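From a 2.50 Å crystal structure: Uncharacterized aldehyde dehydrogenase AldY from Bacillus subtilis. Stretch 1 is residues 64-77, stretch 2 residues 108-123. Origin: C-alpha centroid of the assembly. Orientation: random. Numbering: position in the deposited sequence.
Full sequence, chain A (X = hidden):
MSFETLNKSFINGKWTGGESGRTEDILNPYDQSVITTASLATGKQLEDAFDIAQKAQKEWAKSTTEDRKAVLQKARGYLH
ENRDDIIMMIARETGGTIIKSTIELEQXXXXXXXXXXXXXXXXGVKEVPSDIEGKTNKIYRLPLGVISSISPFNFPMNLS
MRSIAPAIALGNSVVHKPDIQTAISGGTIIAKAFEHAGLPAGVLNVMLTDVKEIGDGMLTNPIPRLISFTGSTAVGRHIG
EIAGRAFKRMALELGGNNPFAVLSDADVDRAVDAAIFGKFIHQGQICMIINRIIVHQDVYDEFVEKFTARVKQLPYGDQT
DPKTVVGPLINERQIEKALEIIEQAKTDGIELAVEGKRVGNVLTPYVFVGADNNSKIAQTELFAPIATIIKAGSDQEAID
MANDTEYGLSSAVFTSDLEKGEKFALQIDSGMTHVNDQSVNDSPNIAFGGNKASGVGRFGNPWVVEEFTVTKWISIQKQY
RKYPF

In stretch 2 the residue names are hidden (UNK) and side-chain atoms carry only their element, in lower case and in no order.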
# COMPACT_ATOMS: atom_id res chain seq x y z
N THR A 64 -10.06 24.87 8.48
CA THR A 64 -8.82 25.30 9.12
C THR A 64 -8.44 24.28 10.18
O THR A 64 -9.25 23.46 10.59
CB THR A 64 -9.02 26.65 9.83
OG1 THR A 64 -10.04 26.51 10.82
CG2 THR A 64 -9.41 27.74 8.83
N THR A 65 -7.19 24.36 10.62
CA THR A 65 -6.73 23.59 11.76
C THR A 65 -7.68 23.71 12.96
O THR A 65 -8.13 22.67 13.49
CB THR A 65 -5.30 24.02 12.14
OG1 THR A 65 -4.45 23.84 11.00
CG2 THR A 65 -4.75 23.23 13.33
N GLU A 66 -8.01 24.95 13.34
CA GLU A 66 -8.88 25.23 14.51
C GLU A 66 -10.25 24.57 14.38
O GLU A 66 -10.73 23.95 15.32
CB GLU A 66 -9.05 26.75 14.80
CG GLU A 66 -7.77 27.59 14.70
CD GLU A 66 -7.40 27.95 13.25
OE1 GLU A 66 -6.29 27.57 12.81
OE2 GLU A 66 -8.21 28.60 12.55
N ASP A 67 -10.87 24.70 13.20
CA ASP A 67 -12.13 24.02 12.92
C ASP A 67 -12.01 22.56 13.36
O ASP A 67 -12.86 22.03 14.07
CB ASP A 67 -12.47 24.05 11.42
CG ASP A 67 -13.07 25.39 10.93
OD1 ASP A 67 -13.67 26.17 11.72
OD2 ASP A 67 -12.96 25.64 9.71
N ARG A 68 -10.91 21.94 12.93
CA ARG A 68 -10.72 20.51 13.09
C ARG A 68 -10.33 20.09 14.50
O ARG A 68 -10.77 19.04 14.96
CB ARG A 68 -9.71 19.98 12.07
CG ARG A 68 -10.31 19.76 10.70
CD ARG A 68 -9.28 19.26 9.71
NE ARG A 68 -8.75 20.37 8.94
CZ ARG A 68 -7.47 20.75 8.95
NH1 ARG A 68 -6.59 20.10 9.69
NH2 ARG A 68 -7.08 21.78 8.21
N LYS A 69 -9.51 20.89 15.18
CA LYS A 69 -9.17 20.59 16.57
C LYS A 69 -10.40 20.73 17.46
O LYS A 69 -10.61 19.90 18.36
CB LYS A 69 -8.02 21.47 17.08
CG LYS A 69 -6.71 21.28 16.33
CD LYS A 69 -5.60 22.19 16.86
CE LYS A 69 -4.96 21.62 18.12
NZ LYS A 69 -4.11 22.63 18.81
N ALA A 70 -11.21 21.75 17.20
CA ALA A 70 -12.45 22.00 17.96
C ALA A 70 -13.43 20.83 17.88
O ALA A 70 -13.98 20.37 18.90
CB ALA A 70 -13.11 23.28 17.47
N VAL A 71 -13.63 20.32 16.66
CA VAL A 71 -14.49 19.16 16.44
C VAL A 71 -14.01 17.95 17.25
O VAL A 71 -14.81 17.27 17.90
CB VAL A 71 -14.60 18.88 14.92
CG1 VAL A 71 -15.01 17.45 14.61
CG2 VAL A 71 -15.58 19.87 14.31
N LEU A 72 -12.70 17.72 17.29
CA LEU A 72 -12.16 16.57 18.00
C LEU A 72 -12.26 16.76 19.48
O LEU A 72 -12.57 15.79 20.20
CB LEU A 72 -10.70 16.30 17.62
CG LEU A 72 -10.47 16.07 16.13
CD1 LEU A 72 -8.98 16.14 15.80
CD2 LEU A 72 -11.10 14.76 15.64
N GLN A 73 -12.00 17.99 19.93
CA GLN A 73 -12.08 18.34 21.34
C GLN A 73 -13.48 18.07 21.86
O GLN A 73 -13.65 17.33 22.82
CB GLN A 73 -11.67 19.79 21.58
CG GLN A 73 -10.19 20.00 21.85
CD GLN A 73 -9.83 19.90 23.32
OE1 GLN A 73 -9.70 18.80 23.88
NE2 GLN A 73 -9.66 21.05 23.97
N LYS A 74 -14.49 18.66 21.21
CA LYS A 74 -15.87 18.47 21.66
C LYS A 74 -16.25 16.99 21.60
O LYS A 74 -16.91 16.49 22.50
CB LYS A 74 -16.83 19.34 20.87
CG LYS A 74 -16.54 20.83 21.00
CD LYS A 74 -17.75 21.69 20.71
CE LYS A 74 -17.43 23.17 20.85
NZ LYS A 74 -16.79 23.74 19.62
N ALA A 75 -15.78 16.29 20.55
CA ALA A 75 -15.94 14.84 20.43
C ALA A 75 -15.31 14.07 21.62
O ALA A 75 -16.02 13.38 22.34
CB ALA A 75 -15.39 14.34 19.10
N ARG A 76 -14.00 14.23 21.85
CA ARG A 76 -13.38 13.62 23.03
C ARG A 76 -14.08 14.07 24.31
O ARG A 76 -14.17 13.30 25.27
CB ARG A 76 -11.87 13.89 23.09
CG ARG A 76 -11.43 15.16 23.80
CD ARG A 76 -11.21 14.95 25.28
NE ARG A 76 -9.91 14.35 25.58
CZ ARG A 76 -9.51 13.99 26.80
NH1 ARG A 76 -8.31 13.46 26.98
NH2 ARG A 76 -10.32 14.16 27.84
N GLY A 77 -14.55 15.31 24.32
CA GLY A 77 -15.26 15.87 25.47
C GLY A 77 -16.57 15.15 25.74
O GLY A 77 -16.86 14.80 26.88
N UNK A 108 -9.82 4.90 23.10
CA UNK A 108 -10.60 5.72 22.14
C UNK A 108 -10.38 7.24 22.34
O UNK A 108 -10.16 7.97 21.38
c UNK A 108 -12.09 5.34 22.25
o UNK A 108 -12.23 3.93 22.01
c UNK A 108 -12.98 6.10 21.25
N UNK A 109 -10.42 7.68 23.59
CA UNK A 109 -10.08 9.04 23.98
C UNK A 109 -8.62 9.37 23.66
O UNK A 109 -8.31 10.43 23.09
c UNK A 109 -9.66 10.45 26.04
c UNK A 109 -11.90 9.28 25.68
c UNK A 109 -12.35 8.88 27.08
c UNK A 109 -10.38 9.23 25.47
N UNK A 110 -7.71 8.47 24.05
CA UNK A 110 -6.31 8.63 23.69
C UNK A 110 -6.14 8.90 22.18
O UNK A 110 -5.51 9.88 21.79
c UNK A 110 -5.48 7.44 24.14
N UNK A 111 -6.77 8.07 21.35
CA UNK A 111 -6.74 8.26 19.90
C UNK A 111 -7.21 9.67 19.47
O UNK A 111 -6.59 10.30 18.61
c UNK A 111 -6.81 5.84 19.27
c UNK A 111 -7.72 4.64 19.14
c UNK A 111 -7.79 7.53 17.73
c UNK A 111 -7.55 7.17 19.18
N UNK A 112 -8.30 10.16 20.07
CA UNK A 112 -8.75 11.52 19.76
C UNK A 112 -7.74 12.59 20.22
O UNK A 112 -7.51 13.57 19.52
c UNK A 112 -10.15 11.80 20.30
c UNK A 112 -11.32 11.31 19.45
c UNK A 112 -11.47 12.14 18.18
c UNK A 112 -12.61 11.33 20.25
N UNK A 113 -7.15 12.39 21.40
CA UNK A 113 -6.10 13.28 21.90
C UNK A 113 -4.92 13.33 20.92
O UNK A 113 -4.32 14.37 20.71
c UNK A 113 -6.60 13.08 24.40
o UNK A 113 -6.44 12.49 25.50
o UNK A 113 -7.54 13.88 24.20
c UNK A 113 -5.60 12.81 23.27
N UNK A 114 -4.62 12.18 20.31
CA UNK A 114 -3.45 12.06 19.44
C UNK A 114 -3.71 12.77 18.12
O UNK A 114 -2.86 13.52 17.65
o UNK A 114 -0.37 10.90 20.35
c UNK A 114 -3.04 10.60 19.27
c UNK A 114 -1.77 10.36 18.46
o UNK A 114 0.39 11.37 18.34
c UNK A 114 -0.50 10.92 19.10
N UNK A 115 -4.92 12.60 17.59
CA UNK A 115 -5.33 13.26 16.35
C UNK A 115 -5.12 14.78 16.33
O UNK A 115 -4.65 15.34 15.34
c UNK A 115 -6.78 12.94 16.03
N UNK A 116 -5.45 15.43 17.44
CA UNK A 116 -5.27 16.86 17.58
C UNK A 116 -3.83 17.33 17.34
O UNK A 116 -3.60 18.45 16.91
s UNK A 116 -7.66 17.70 20.83
c UNK A 116 -5.73 17.31 18.95
c UNK A 116 -7.23 17.21 19.16
c UNK A 116 -8.90 16.48 21.26
N UNK A 117 -2.86 16.47 17.63
CA UNK A 117 -1.44 16.82 17.49
C UNK A 117 -1.01 16.88 16.03
O UNK A 117 0.01 17.50 15.70
o UNK A 117 -0.54 14.56 17.60
c UNK A 117 -0.94 15.70 19.70
c UNK A 117 -0.52 15.84 18.24
N UNK A 118 -1.77 16.25 15.14
CA UNK A 118 -1.39 16.28 13.73
C UNK A 118 -2.43 16.82 12.75
O UNK A 118 -2.20 16.84 11.54
c UNK A 118 -2.95 13.63 12.98
c UNK A 118 -3.29 11.53 14.05
o UNK A 118 -4.11 10.45 14.28
c UNK A 118 -0.82 14.93 13.28
c UNK A 118 -3.75 12.53 13.22
c UNK A 118 -2.05 11.62 14.65
c UNK A 118 -1.25 12.72 14.39
c UNK A 118 -1.69 13.75 13.57
N UNK A 119 -3.56 17.29 13.28
CA UNK A 119 -4.53 18.02 12.48
C UNK A 119 -3.83 19.16 11.74
O UNK A 119 -4.25 19.56 10.65
o UNK A 119 -5.68 17.98 14.62
c UNK A 119 -6.98 18.49 12.67
c UNK A 119 -5.64 18.63 13.35
N UNK A 120 -2.72 19.59 12.29
CA UNK A 120 -1.94 20.66 11.73
C UNK A 120 -1.17 20.30 10.50
O UNK A 120 -0.63 21.15 9.84
N UNK A 121 -1.11 19.02 10.18
CA UNK A 121 -0.20 18.54 9.16
C UNK A 121 -0.48 18.89 7.71
O UNK A 121 0.35 18.64 6.87
c UNK A 121 0.75 16.65 10.53
c UNK A 121 -0.02 17.04 9.30
o UNK A 121 2.38 18.24 9.96
c UNK A 121 2.16 17.14 10.48
o UNK A 121 3.06 16.44 10.97
N UNK A 122 -1.64 19.45 7.40
CA UNK A 122 -2.02 19.70 6.02
C UNK A 122 -1.43 20.95 5.37
O UNK A 122 -2.18 21.85 5.02
c UNK A 122 -3.53 19.89 5.95
c UNK A 122 -4.52 18.78 6.29
c UNK A 122 -4.37 17.62 5.35
c UNK A 122 -5.93 19.31 6.18
N UNK A 123 -0.12 21.00 5.15
CA UNK A 123 0.52 22.17 4.57
C UNK A 123 1.80 21.90 3.80
O UNK A 123 2.47 20.93 4.04

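Stretch 2 enters as a helix, running nearly antiparallel (167°) to helix 65-77, with the axes 9.4 Å apart at closest approach. Position 108 carries a carbon bearing one oxygen and one further carbon, out of reach of stretch 1; it is Thr108. At position 109 four carbons fork at the first, one arm two carbons long, and the short arm lies over a face of the Arg76 guanidinium. This is Ile109, with CG2 3.4 Å from Arg76 NH1. Position 110 has a single carbon, pointing away: Ala110. Position 111 repeats the four-carbon pattern forked at the first, without contact, and is Ile111.

At position 112 four carbons fork at the second, point toward stretch 1 and meet Leu72, Ala75 and Arg76; this is Leu112. Leu112 CD2 lies 3.7 Å from Leu72 CD2, while Leu112 CD1 reaches to 3.6 Å from Arg76 N. At position 113 two carbons end in a pair of oxygens, both facing the Arg76 guanidinium, so the residue is Asp113. The result is a two-pronged salt bridge: Arg76 NE donates to Asp113 OD1 at 2.8 Å and Arg76 NH1 to Asp113 OD2 at 2.6 Å.

Position 114, three carbons with two oxygens on the third, does not reach stretch 1 and is Glu114. The lone carbon at position 115 points toward Leu72; this is Ala115, whose CB packs 3.9 Å from Leu72 CD1. An unbranched chain of two carbons, a sulfur and a last carbon at position 116 has its end among Lys69, Leu72, Gln73 and Arg76, and can only be methionine, Met116. Met116 SD is 3.6 Å from Gln73 CG, and Met116 CE is 3.8 Å from Arg76 CG.

Position 117, one carbon bearing an oxygen and a carbon, points away. It is Thr117, whose OG1 donates back to Glu114 O at 2.5 Å. Position 118 shows one carbon and then a six-carbon ring bearing an oxygen, out of reach: Tyr118. At position 119 a carbon with one oxygen and one carbon points toward Arg68, Lys69 and Leu72, giving Thr119. Its OG1 donates to Ala115 O at 2.9 Å, while CG2 approaches Arg68 CB at 3.2 Å.

Position 120 has no side-chain atoms, and its CA lies 4.1 Å from Thr65 OG1: Gly120. Position 121, three carbons ending in two oxygens, points away and is Glu121. At position 122 four carbons fork at the second, one branch tip over a face of the Arg68 guanidinium: Leu122, with CD1 3.4 Å from Arg68 NH2. Position 123 is bare: Gly123.

The contact works by interlocking. Arg76 sits among Ile109, Leu112, Asp113 and Met116, and Met116 fits into the reciprocal hollow on helix 65-77. Leu112, Ala115 and Met116 supply the apolar packing around Leu72, the salt bridge fixes one end, and a weak hydrogen bond from Arg68 NH1 to Thr119 O (2.6 Å) adds a polar link toward the other.

Stretch 2 108-123: TIAILDEAMTYTGELG
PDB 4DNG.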